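Local structure of zinc uptake regulation protein (Escherichia coli, 4MTE) at residues S43-D46 / L47-L50; G116-D119 / I120-L124; A13-I16 / C17-N21; L29-L32 / R33-L37. The protein represses the znuACB genes by binding their operator DNA, using zinc as a cofactor. All blocks are in the same frame, centred on the assembly; numbering follows the deposited sequence.

Contact 1. Residues S43-D46 / L47-L50; sequences SAYD and LLDL. With nucleotides of chain F.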
loop_
_atom_site.group_PDB
_atom_site.type_symbol
_atom_site.label_atom_id
_atom_site.label_comp_id
_atom_site.label_asym_id
_atom_site.label_seq_id
_atom_site.Cartn_x
_atom_site.Cartn_y
_atom_site.Cartn_z
ATOM N N SER D 43 -2.714 14.081 -13.025
ATOM C CA SER D 43 -3.516 13.065 -12.356
ATOM C C SER D 43 -4.804 13.678 -11.824
ATOM O O SER D 43 -4.898 14.892 -11.642
ATOM C CB SER D 43 -2.741 12.452 -11.193
ATOM O OG SER D 43 -2.785 13.307 -10.066
ATOM N N ALA D 44 -5.788 12.825 -11.558
ATOM C CA ALA D 44 -7.094 13.270 -11.088
ATOM C C ALA D 44 -7.001 13.989 -9.744
ATOM O O ALA D 44 -7.631 15.026 -9.541
ATOM C CB ALA D 44 -8.043 12.085 -10.991
ATOM N N TYR D 45 -6.207 13.445 -8.828
ATOM C CA TYR D 45 -6.094 14.013 -7.484
ATOM C C TYR D 45 -5.226 15.272 -7.438
ATOM O O TYR D 45 -5.448 16.150 -6.603
ATOM C CB TYR D 45 -5.591 12.961 -6.494
ATOM C CG TYR D 45 -6.701 12.058 -6.004
ATOM C CD1 TYR D 45 -7.278 12.244 -4.754
ATOM C CD2 TYR D 45 -7.195 11.039 -6.806
ATOM C CE1 TYR D 45 -8.303 11.426 -4.310
ATOM C CE2 TYR D 45 -8.221 10.220 -6.370
ATOM C CZ TYR D 45 -8.774 10.418 -5.123
ATOM O OH TYR D 45 -9.795 9.602 -4.686
ATOM N N ASP D 46 -4.249 15.370 -8.332
ATOM C CA ASP D 46 -3.494 16.611 -8.480
ATOM C C ASP D 46 -4.448 17.694 -8.973
ATOM O O ASP D 46 -4.477 18.815 -8.455
ATOM C CB ASP D 46 -2.345 16.434 -9.477
ATOM C CG ASP D 46 -1.219 15.573 -8.932
ATOM O OD1 ASP D 46 -1.096 15.452 -7.695
ATOM O OD2 ASP D 46 -0.449 15.024 -9.750
ATOM N N LEU D 47 -5.242 17.332 -9.975
ATOM C CA LEU D 47 -6.241 18.225 -10.545
ATOM C C LEU D 47 -7.252 18.608 -9.471
ATOM O O LEU D 47 -7.686 19.759 -9.384
ATOM C CB LEU D 47 -6.945 17.522 -11.703
ATOM C CG LEU D 47 -7.847 18.347 -12.615
ATOM C CD1 LEU D 47 -7.076 19.477 -13.295
ATOM C CD2 LEU D 47 -8.470 17.413 -13.641
ATOM N N LEU D 48 -7.613 17.629 -8.648
ATOM C CA LEU D 48 -8.492 17.862 -7.511
ATOM C C LEU D 48 -7.862 18.889 -6.578
ATOM O O LEU D 48 -8.520 19.840 -6.160
ATOM C CB LEU D 48 -8.747 16.559 -6.754
ATOM C CG LEU D 48 -9.603 16.646 -5.489
ATOM C CD1 LEU D 48 -10.961 17.281 -5.768
ATOM C CD2 LEU D 48 -9.769 15.257 -4.887
ATOM N N ASP D 49 -6.584 18.694 -6.263
ATOM C CA ASP D 49 -5.854 19.619 -5.399
ATOM C C ASP D 49 -5.833 21.032 -5.985
ATOM O O ASP D 49 -6.018 22.008 -5.260
ATOM C CB ASP D 49 -4.420 19.131 -5.156
ATOM C CG ASP D 49 -4.349 17.959 -4.188
ATOM O OD1 ASP D 49 -5.221 17.856 -3.299
ATOM O OD2 ASP D 49 -3.409 17.145 -4.311
ATOM N N LEU D 50 -5.608 21.143 -7.291
ATOM C CA LEU D 50 -5.668 22.446 -7.954
ATOM C C LEU D 50 -7.062 23.051 -7.833
ATOM O O LEU D 50 -7.216 24.230 -7.517
ATOM C CB LEU D 50 -5.308 22.320 -9.435
ATOM C CG LEU D 50 -3.869 21.935 -9.777
ATOM C CD1 LEU D 50 -3.706 21.863 -11.290
ATOM C CD2 LEU D 50 -2.870 22.914 -9.165
ATOM P P DT F 20 -2.164 8.211 -8.497
ATOM O OP1 DT F 20 -1.378 8.267 -9.750
ATOM O OP2 DT F 20 -2.445 9.453 -7.743
ATOM O "O5'" DT F 20 -3.560 7.501 -8.814
ATOM C "C5'" DT F 20 -3.546 6.281 -9.542
ATOM C "C4'" DT F 20 -4.932 5.666 -9.612
ATOM O "O4'" DT F 20 -5.417 5.374 -8.273
ATOM C "C3'" DT F 20 -5.995 6.550 -10.266
ATOM O "O3'" DT F 20 -6.537 5.886 -11.408
ATOM C "C2'" DT F 20 -7.033 6.751 -9.166
ATOM C "C1'" DT F 20 -6.821 5.508 -8.318
ATOM N N1 DT F 20 -7.397 5.614 -6.947
ATOM C C2 DT F 20 -8.401 4.748 -6.567
ATOM O O2 DT F 20 -8.859 3.874 -7.283
ATOM N N3 DT F 20 -8.857 4.946 -5.291
ATOM C C4 DT F 20 -8.430 5.894 -4.378
ATOM O O4 DT F 20 -8.914 5.980 -3.251
ATOM C C5 DT F 20 -7.381 6.768 -4.842
ATOM C C7 DT F 20 -6.827 7.842 -3.949
ATOM C C6 DT F 20 -6.924 6.588 -6.088
ATOM P P DA F 21 -7.611 6.625 -12.350
ATOM O OP1 DA F 21 -7.550 5.973 -13.674
ATOM O OP2 DA F 21 -7.420 8.086 -12.222
ATOM O "O5'" DA F 21 -9.018 6.261 -11.700
ATOM C "C5'" DA F 21 -9.384 4.896 -11.657
ATOM C "C4'" DA F 21 -10.712 4.707 -10.947
ATOM O "O4'" DA F 21 -10.574 5.064 -9.552
ATOM C "C3'" DA F 21 -11.872 5.553 -11.468
ATOM O "O3'" DA F 21 -12.749 4.685 -12.165
ATOM C "C2'" DA F 21 -12.499 6.182 -10.218
ATOM C "C1'" DA F 21 -11.866 5.381 -9.088
ATOM N N9 DA F 21 -11.741 6.064 -7.805
ATOM C C8 DA F 21 -10.892 7.082 -7.465
ATOM N N7 DA F 21 -11.013 7.477 -6.216
ATOM C C5 DA F 21 -12.005 6.655 -5.706
ATOM C C6 DA F 21 -12.609 6.553 -4.437
ATOM N N6 DA F 21 -12.295 7.313 -3.381
ATOM N N1 DA F 21 -13.565 5.620 -4.290
ATOM C C2 DA F 21 -13.899 4.843 -5.323
ATOM N N3 DA F 21 -13.407 4.843 -6.555
ATOM C C4 DA F 21 -12.459 5.780 -6.675
#
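The Y45 ring carries the methyl C7 of DT20 of chain F over one face, with Y45 CZ 3.4 Å from C7. At the ring's edge, in its plane, lies DA21 of chain F. Y45 OH donates to N7 of that adenine at 2.9 Å. L48 meets the ring obliquely, its CD2 3.9 Å from Y45 CD1, and the two side chains run side by side in the same direction. With Y45 CG anti to the carbonyl carbon (chi1 -82°), the ring points out of the helix to the DNA. With an alanine here, adenine N7 is likely to lose this donor and the thymine methyl its aromatic cover. Helix 44-52 begins right after S43, its N-cap, and S43 OG accepts from D46 N at 3.1 Å. The backbone bond from D49 N to Y45 O (2.8 Å) fastens the turn that bears the tyrosine. L47 packs on V31 and M35 of helix 26-36. D46 OD1 and D49 OD2 are 4.4 Å apart, like charges that probably repel mildly, though both side chains are exposed to solvent. Adenine N7 and the thymine methyl both mark the major groove, so one tyrosine touches two neighbouring bases there by polar and apolar means.

Contact 2. Residues G116-D119 / I120-L124; sequences GVED and IMHTL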
loop_
_atom_site.group_PDB
_atom_site.type_symbol
_atom_site.label_atom_id
_atom_site.label_comp_id
_atom_site.label_asym_id
_atom_site.label_seq_id
_atom_site.Cartn_x
_atom_site.Cartn_y
_atom_site.Cartn_z
ATOM N N GLY D 116 -1.023 6.711 -40.444
ATOM C CA GLY D 116 -0.199 5.584 -40.835
ATOM C C GLY D 116 -0.222 4.470 -39.808
ATOM O O GLY D 116 0.053 3.318 -40.130
ATOM N N VAL D 117 -0.553 4.817 -38.568
ATOM C CA VAL D 117 -0.655 3.837 -37.492
ATOM C C VAL D 117 -2.031 3.186 -37.522
ATOM O O VAL D 117 -2.149 1.961 -37.487
ATOM C CB VAL D 117 -0.433 4.500 -36.117
ATOM C CG1 VAL D 117 -0.673 3.507 -34.977
ATOM C CG2 VAL D 117 0.970 5.082 -36.036
ATOM N N GLU D 118 -3.062 4.024 -37.573
ATOM C CA GLU D 118 -4.445 3.570 -37.663
ATOM C C GLU D 118 -4.599 2.560 -38.798
ATOM O O GLU D 118 -5.214 1.502 -38.629
ATOM C CB GLU D 118 -5.362 4.770 -37.913
ATOM C CG GLU D 118 -6.854 4.463 -37.860
ATOM C CD GLU D 118 -7.433 4.545 -36.458
ATOM O OE1 GLU D 118 -6.654 4.638 -35.485
ATOM O OE2 GLU D 118 -8.676 4.519 -36.331
ATOM N N ASP D 119 -4.027 2.895 -39.951
ATOM C CA ASP D 119 -4.094 2.032 -41.126
ATOM C C ASP D 119 -3.445 0.672 -40.876
ATOM O O ASP D 119 -4.041 -0.368 -41.163
ATOM C CB ASP D 119 -3.425 2.710 -42.323
ATOM C CG ASP D 119 -4.228 3.880 -42.857
ATOM O OD1 ASP D 119 -5.078 4.412 -42.114
ATOM O OD2 ASP D 119 -4.003 4.271 -44.022
ATOM N N ILE D 120 -2.225 0.683 -40.347
ATOM C CA ILE D 120 -1.501 -0.554 -40.063
ATOM C C ILE D 120 -2.256 -1.393 -39.040
ATOM O O ILE D 120 -2.340 -2.612 -39.165
ATOM C CB ILE D 120 -0.081 -0.269 -39.527
ATOM C CG1 ILE D 120 0.770 0.399 -40.607
ATOM C CG2 ILE D 120 0.604 -1.562 -39.074
ATOM C CD1 ILE D 120 2.055 1.011 -40.081
ATOM N N MET D 121 -2.795 -0.729 -38.024
ATOM C CA MET D 121 -3.553 -1.404 -36.980
ATOM C C MET D 121 -4.802 -2.050 -37.567
ATOM O O MET D 121 -5.133 -3.190 -37.243
ATOM C CB MET D 121 -3.936 -0.412 -35.884
ATOM C CG MET D 121 -2.788 -0.065 -34.943
ATOM S SD MET D 121 -2.515 -1.313 -33.669
ATOM C CE MET D 121 -1.056 -2.136 -34.291
ATOM N N HIS D 122 -5.491 -1.319 -38.436
ATOM C CA HIS D 122 -6.653 -1.867 -39.125
ATOM C C HIS D 122 -6.246 -3.038 -40.013
ATOM O O HIS D 122 -6.945 -4.049 -40.082
ATOM C CB HIS D 122 -7.346 -0.787 -39.954
ATOM C CG HIS D 122 -8.473 -0.112 -39.238
ATOM N ND1 HIS D 122 -9.696 -0.714 -39.044
ATOM C CD2 HIS D 122 -8.561 1.112 -38.664
ATOM C CE1 HIS D 122 -10.491 0.109 -38.383
ATOM N NE2 HIS D 122 -9.826 1.224 -38.140
ATOM N N THR D 123 -5.107 -2.897 -40.682
ATOM C CA THR D 123 -4.592 -3.947 -41.554
ATOM C C THR D 123 -4.283 -5.207 -40.751
ATOM O O THR D 123 -4.619 -6.316 -41.164
ATOM C CB THR D 123 -3.320 -3.487 -42.298
ATOM O OG1 THR D 123 -3.626 -2.351 -43.115
ATOM C CG2 THR D 123 -2.757 -4.604 -43.176
ATOM N N LEU D 124 -3.642 -5.029 -39.601
ATOM C CA LEU D 124 -3.311 -6.148 -38.727
ATOM C C LEU D 124 -4.582 -6.743 -38.138
ATOM O O LEU D 124 -4.701 -7.958 -37.987
ATOM C CB LEU D 124 -2.381 -5.693 -37.601
ATOM C CG LEU D 124 -0.883 -5.697 -37.911
ATOM C CD1 LEU D 124 -0.107 -5.005 -36.798
ATOM C CD2 LEU D 124 -0.375 -7.121 -38.110
#
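Helix 115-127 lies at the subunit interface, and the turn joining residues 116-119 to 120-124 faces both the second subunit and strand 131-140. V117 and M121 lie side by side, pointing the same way, with V117 CG1 4.2 Å from M121 CG. The backbone bond from M121 N to V117 O, 2.8 Å long, holds the pair one turn apart. V117 and I120 both pack on I120 of the second subunit. M121 also reaches L132 and N135 of strand 131-140. On another side of the helix, E118 and H122 run alongside each other. E118 CG meets the edge of the H122 ring in its plane, 3.8 Å from CD2. The E118 carboxylate is turned 63° from the ring, and its OE1 is hydrogen-bonded to T97 OG1. D119 O accepts twice from T123. The backbone N comes at 2.8 Å, and OG1 also at 2.8 Å from above the carbonyl plane. T123 OG1 stands anti to the carbonyl carbon (chi1 -61°), which turns it back to the preceding turn. The chemistry is therefore divided: V117, I120 and M121 pack against the second subunit, V117 and M121 also against strand 131-140, while the threonine hydroxyl gives D119 O a second donor.

Contact 3. Residues A13-I16 / C17-N21; sequences AEKI and CAQRN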
loop_
_atom_site.group_PDB
_atom_site.type_symbol
_atom_site.label_atom_id
_atom_site.label_comp_id
_atom_site.label_asym_id
_atom_site.label_seq_id
_atom_site.Cartn_x
_atom_site.Cartn_y
_atom_site.Cartn_z
ATOM N N ALA D 13 -14.327 24.964 -27.304
ATOM C CA ALA D 13 -15.003 23.980 -26.461
ATOM C C ALA D 13 -16.383 24.479 -26.047
ATOM O O ALA D 13 -17.379 23.766 -26.187
ATOM C CB ALA D 13 -14.162 23.664 -25.224
ATOM N N GLU D 14 -16.437 25.704 -25.534
ATOM C CA GLU D 14 -17.706 26.319 -25.156
ATOM C C GLU D 14 -18.693 26.298 -26.321
ATOM O O GLU D 14 -19.830 25.826 -26.190
ATOM C CB GLU D 14 -17.479 27.762 -24.698
ATOM C CG GLU D 14 -16.754 27.881 -23.367
ATOM C CD GLU D 14 -16.132 29.247 -23.157
ATOM O OE1 GLU D 14 -16.869 30.255 -23.213
ATOM O OE2 GLU D 14 -14.903 29.313 -22.939
ATOM N N LYS D 15 -18.252 26.800 -27.467
ATOM C CA LYS D 15 -19.146 26.904 -28.615
ATOM C C LYS D 15 -19.553 25.520 -29.140
ATOM O O LYS D 15 -20.705 25.307 -29.524
ATOM C CB LYS D 15 -18.510 27.773 -29.704
ATOM C CG LYS D 15 -18.030 27.041 -30.936
ATOM C CD LYS D 15 -17.288 28.009 -31.839
ATOM C CE LYS D 15 -16.855 27.370 -33.140
ATOM N NZ LYS D 15 -15.968 28.285 -33.907
ATOM N N ILE D 16 -18.621 24.571 -29.127
ATOM C CA ILE D 16 -18.929 23.206 -29.554
ATOM C C ILE D 16 -19.963 22.572 -28.628
ATOM O O ILE D 16 -20.888 21.908 -29.088
ATOM C CB ILE D 16 -17.662 22.314 -29.631
ATOM C CG1 ILE D 16 -16.855 22.666 -30.883
ATOM C CG2 ILE D 16 -18.031 20.819 -29.670
ATOM C CD1 ILE D 16 -15.513 21.957 -30.988
ATOM N N CYS D 17 -19.810 22.772 -27.324
ATOM C CA CYS D 17 -20.804 22.272 -26.381
ATOM C C CYS D 17 -22.152 22.942 -26.627
ATOM O O CYS D 17 -23.193 22.292 -26.567
ATOM C CB CYS D 17 -20.350 22.496 -24.941
ATOM S SG CYS D 17 -19.026 21.384 -24.433
ATOM N N ALA D 18 -22.130 24.241 -26.906
ATOM C CA ALA D 18 -23.357 24.949 -27.261
ATOM C C ALA D 18 -24.009 24.328 -28.498
ATOM O O ALA D 18 -25.226 24.154 -28.544
ATOM C CB ALA D 18 -23.074 26.428 -27.496
ATOM N N GLN D 19 -23.197 23.994 -29.496
ATOM C CA GLN D 19 -23.704 23.372 -30.718
ATOM C C GLN D 19 -24.321 21.991 -30.482
ATOM O O GLN D 19 -25.257 21.597 -31.177
ATOM C CB GLN D 19 -22.588 23.273 -31.764
ATOM C CG GLN D 19 -22.204 24.614 -32.379
ATOM C CD GLN D 19 -21.037 24.517 -33.344
ATOM O OE1 GLN D 19 -20.112 23.736 -33.138
ATOM N NE2 GLN D 19 -21.078 25.315 -34.405
ATOM N N ARG D 20 -23.800 21.259 -29.501
ATOM C CA ARG D 20 -24.252 19.896 -29.236
ATOM C C ARG D 20 -25.368 19.843 -28.200
ATOM O O ARG D 20 -25.879 18.766 -27.893
ATOM C CB ARG D 20 -23.086 19.045 -28.741
ATOM C CG ARG D 20 -21.981 18.832 -29.750
ATOM C CD ARG D 20 -20.796 18.167 -29.079
ATOM N NE ARG D 20 -19.736 17.824 -30.019
ATOM C CZ ARG D 20 -18.501 17.489 -29.662
ATOM N NH1 ARG D 20 -18.159 17.458 -28.380
ATOM N NH2 ARG D 20 -17.603 17.193 -30.589
ATOM N N ASN D 21 -25.743 21.003 -27.667
ATOM C CA ASN D 21 -26.715 21.074 -26.581
ATOM C C ASN D 21 -26.302 20.205 -25.395
ATOM O O ASN D 21 -27.105 19.439 -24.862
ATOM C CB ASN D 21 -28.113 20.682 -27.071
ATOM C CG ASN D 21 -28.695 21.691 -28.043
ATOM O OD1 ASN D 21 -28.544 22.900 -27.863
ATOM N ND2 ASN D 21 -29.363 21.200 -29.080
#
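The methyl CG2 of I16 sits over the centre of one face of the R20 guanidinium, 3.4 Å from R20 CZ, in van der Waals packing. The two side chains lie side by side and point the same way. R20 CG is anti to the carbonyl carbon (chi1 -65°), and the chain then runs extended to NE, so that the flat end is laid against the isoleucine branch. I16 CG2 also lies 3.5 Å from R20 NE. The other branch of I16 faces Q19: CG1 is 4.1 Å from Q19 OE1, and these two side chains cross at a slant.

Polar contact is mostly backbone. C17 N bonds to A13 O at 2.9 Å, and Q19 N to K15 O at 2.8 Å. R20 N reaches I16 O at 3.0 Å, with a more bent N-H...O angle of 136°. These bonds belong to the last turns of helix 6-20, which closes in a Schellman motif. N21 is the residue that leaves the helical path, with a positive phi of 55°. Its N makes a weak bond to A18 O, 3.3 Å long.

The charged end of R20 is held from outside the turn. Its NH1 is hydrogen-bonded to Q73 OE1, which probably helps to fix the turn of the plane that I16 covers.

The buried face of the turn joins the helix to its neighbours. A13 packs on L32 of helix 26-36 and on F75. C17 packs on V22 and F75. E14, on the exposed side, touches L24 and L29.

Contact 4. Residues L29-L32 / R33-L37; sequences LEVL and RLMSL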
loop_
_atom_site.group_PDB
_atom_site.type_symbol
_atom_site.label_atom_id
_atom_site.label_comp_id
_atom_site.label_asym_id
_atom_site.label_seq_id
_atom_site.Cartn_x
_atom_site.Cartn_y
_atom_site.Cartn_z
ATOM N N LEU D 29 -15.773 23.632 -16.889
ATOM C CA LEU D 29 -14.988 24.690 -17.510
ATOM C C LEU D 29 -13.704 24.940 -16.719
ATOM O O LEU D 29 -12.607 24.979 -17.286
ATOM C CB LEU D 29 -15.819 25.972 -17.571
ATOM C CG LEU D 29 -15.239 27.150 -18.352
ATOM C CD1 LEU D 29 -15.058 26.796 -19.825
ATOM C CD2 LEU D 29 -16.140 28.363 -18.188
ATOM N N GLU D 30 -13.854 25.103 -15.406
ATOM C CA GLU D 30 -12.719 25.326 -14.511
ATOM C C GLU D 30 -11.720 24.183 -14.634
ATOM O O GLU D 30 -10.511 24.398 -14.717
ATOM C CB GLU D 30 -13.188 25.443 -13.057
ATOM C CG GLU D 30 -12.055 25.586 -12.038
ATOM C CD GLU D 30 -11.290 26.888 -12.179
ATOM O OE1 GLU D 30 -11.812 27.824 -12.822
ATOM O OE2 GLU D 30 -10.166 26.977 -11.641
ATOM N N VAL D 31 -12.239 22.962 -14.645
ATOM C CA VAL D 31 -11.399 21.781 -14.772
ATOM C C VAL D 31 -10.667 21.842 -16.102
ATOM O O VAL D 31 -9.450 21.652 -16.163
ATOM C CB VAL D 31 -12.236 20.484 -14.685
ATOM C CG1 VAL D 31 -11.383 19.260 -14.998
ATOM C CG2 VAL D 31 -12.861 20.353 -13.303
ATOM N N LEU D 32 -11.418 22.121 -17.162
ATOM C CA LEU D 32 -10.849 22.235 -18.500
ATOM C C LEU D 32 -9.688 23.228 -18.537
ATOM O O LEU D 32 -8.592 22.900 -19.002
ATOM C CB LEU D 32 -11.930 22.652 -19.499
ATOM C CG LEU D 32 -11.553 22.654 -20.982
ATOM C CD1 LEU D 32 -10.976 21.310 -21.422
ATOM C CD2 LEU D 32 -12.774 23.025 -21.815
ATOM N N ARG D 33 -9.914 24.439 -18.034
ATOM C CA ARG D 33 -8.861 25.447 -18.053
ATOM C C ARG D 33 -7.682 25.024 -17.182
ATOM O O ARG D 33 -6.532 25.152 -17.597
ATOM C CB ARG D 33 -9.384 26.825 -17.632
ATOM C CG ARG D 33 -9.981 26.892 -16.243
ATOM C CD ARG D 33 -10.251 28.327 -15.827
ATOM N NE ARG D 33 -9.026 29.121 -15.838
ATOM C CZ ARG D 33 -8.156 29.181 -14.834
ATOM N NH1 ARG D 33 -8.367 28.501 -13.713
ATOM N NH2 ARG D 33 -7.068 29.927 -14.949
ATOM N N LEU D 34 -7.968 24.502 -15.991
ATOM C CA LEU D 34 -6.911 24.037 -15.093
ATOM C C LEU D 34 -6.049 22.989 -15.781
ATOM O O LEU D 34 -4.830 22.973 -15.623
ATOM C CB LEU D 34 -7.498 23.456 -13.805
ATOM C CG LEU D 34 -8.058 24.451 -12.787
ATOM C CD1 LEU D 34 -8.730 23.702 -11.644
ATOM C CD2 LEU D 34 -6.975 25.388 -12.261
ATOM N N MET D 35 -6.690 22.118 -16.551
ATOM C CA MET D 35 -5.960 21.126 -17.328
ATOM C C MET D 35 -5.194 21.797 -18.460
ATOM O O MET D 35 -4.073 21.404 -18.778
ATOM C CB MET D 35 -6.919 20.085 -17.900
ATOM C CG MET D 35 -7.469 19.123 -16.863
ATOM S SD MET D 35 -8.352 17.744 -17.611
ATOM C CE MET D 35 -6.993 16.840 -18.345
ATOM N N SER D 36 -5.803 22.811 -19.065
ATOM C CA SER D 36 -5.182 23.517 -20.181
ATOM C C SER D 36 -3.894 24.244 -19.778
ATOM O O SER D 36 -3.020 24.476 -20.614
ATOM C CB SER D 36 -6.173 24.504 -20.799
ATOM O OG SER D 36 -6.203 25.725 -20.084
ATOM N N LEU D 37 -3.776 24.591 -18.500
ATOM C CA LEU D 37 -2.596 25.296 -18.001
ATOM C C LEU D 37 -1.402 24.361 -17.837
ATOM O O LEU D 37 -0.265 24.812 -17.703
ATOM C CB LEU D 37 -2.898 25.959 -16.656
ATOM C CG LEU D 37 -3.993 27.027 -16.627
ATOM C CD1 LEU D 37 -4.095 27.621 -15.230
ATOM C CD2 LEU D 37 -3.750 28.114 -17.669
#
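R33 O is gripped by two donors one turn on. S36 OG gives it a 2.6 Å hydrogen bond that lies in the carbonyl plane, on a lone pair. L37 N gives another at 3.0 Å. The S36 hydroxyl stands between its own backbone N and carbonyl carbon (chi1 83°), which brings it back over the helix. The side chain of R33 goes the other way and meets E30. E30 OE2 lies at the edge of the guanidinium, in its plane, and forms a salt bridge to R33 NH1 at 3.1 Å. The hydrogen bond within it is weak, with an N-H...O angle of 129°. The carboxylate and guanidinium planes differ by 37°. The bent E30 chain also crosses L34, with E30 CG 3.8 Å from L34 CD1. Were E30 cut back to an alanine, the guanidinium would probably lose this charged mate and L34 part of its cover. On the buried face, V31 CG1 is 4.3 Å from M35 SD. V31 packs on A66 and L70 of helix 60-72, and M35 on L67. V31, L32 and M35 are thus set into the winged-helix core. The charges of E30 and R33 pair along the partly exposed side, and the S36 hydroxyl is turned back onto R33 O near the helix end.

Overall arrangement
Along the chain the order is contact 3, contact 4, contact 1, contact 2. Each lies within or at the end of a single helix: 6-20, 26-36, 44-52 and 115-127. The first three helices belong to the DNA-binding part. Contacts 3 and 4 have centres about 16 Å apart and touch by side-chain packing between their helices. Contacts 4 and 1 are closer, about 11 Å between centres, and touch by apolar packing. This continuous packing connects helix 6-20, through helix 26-36, to the helix whose tyrosine touches the DNA. Contact 2 stands apart, with its centre about 32 to 35 Å from the others, at the dimer interface. DNA reading and subunit pairing by these helices thus occupy separate regions of the chain.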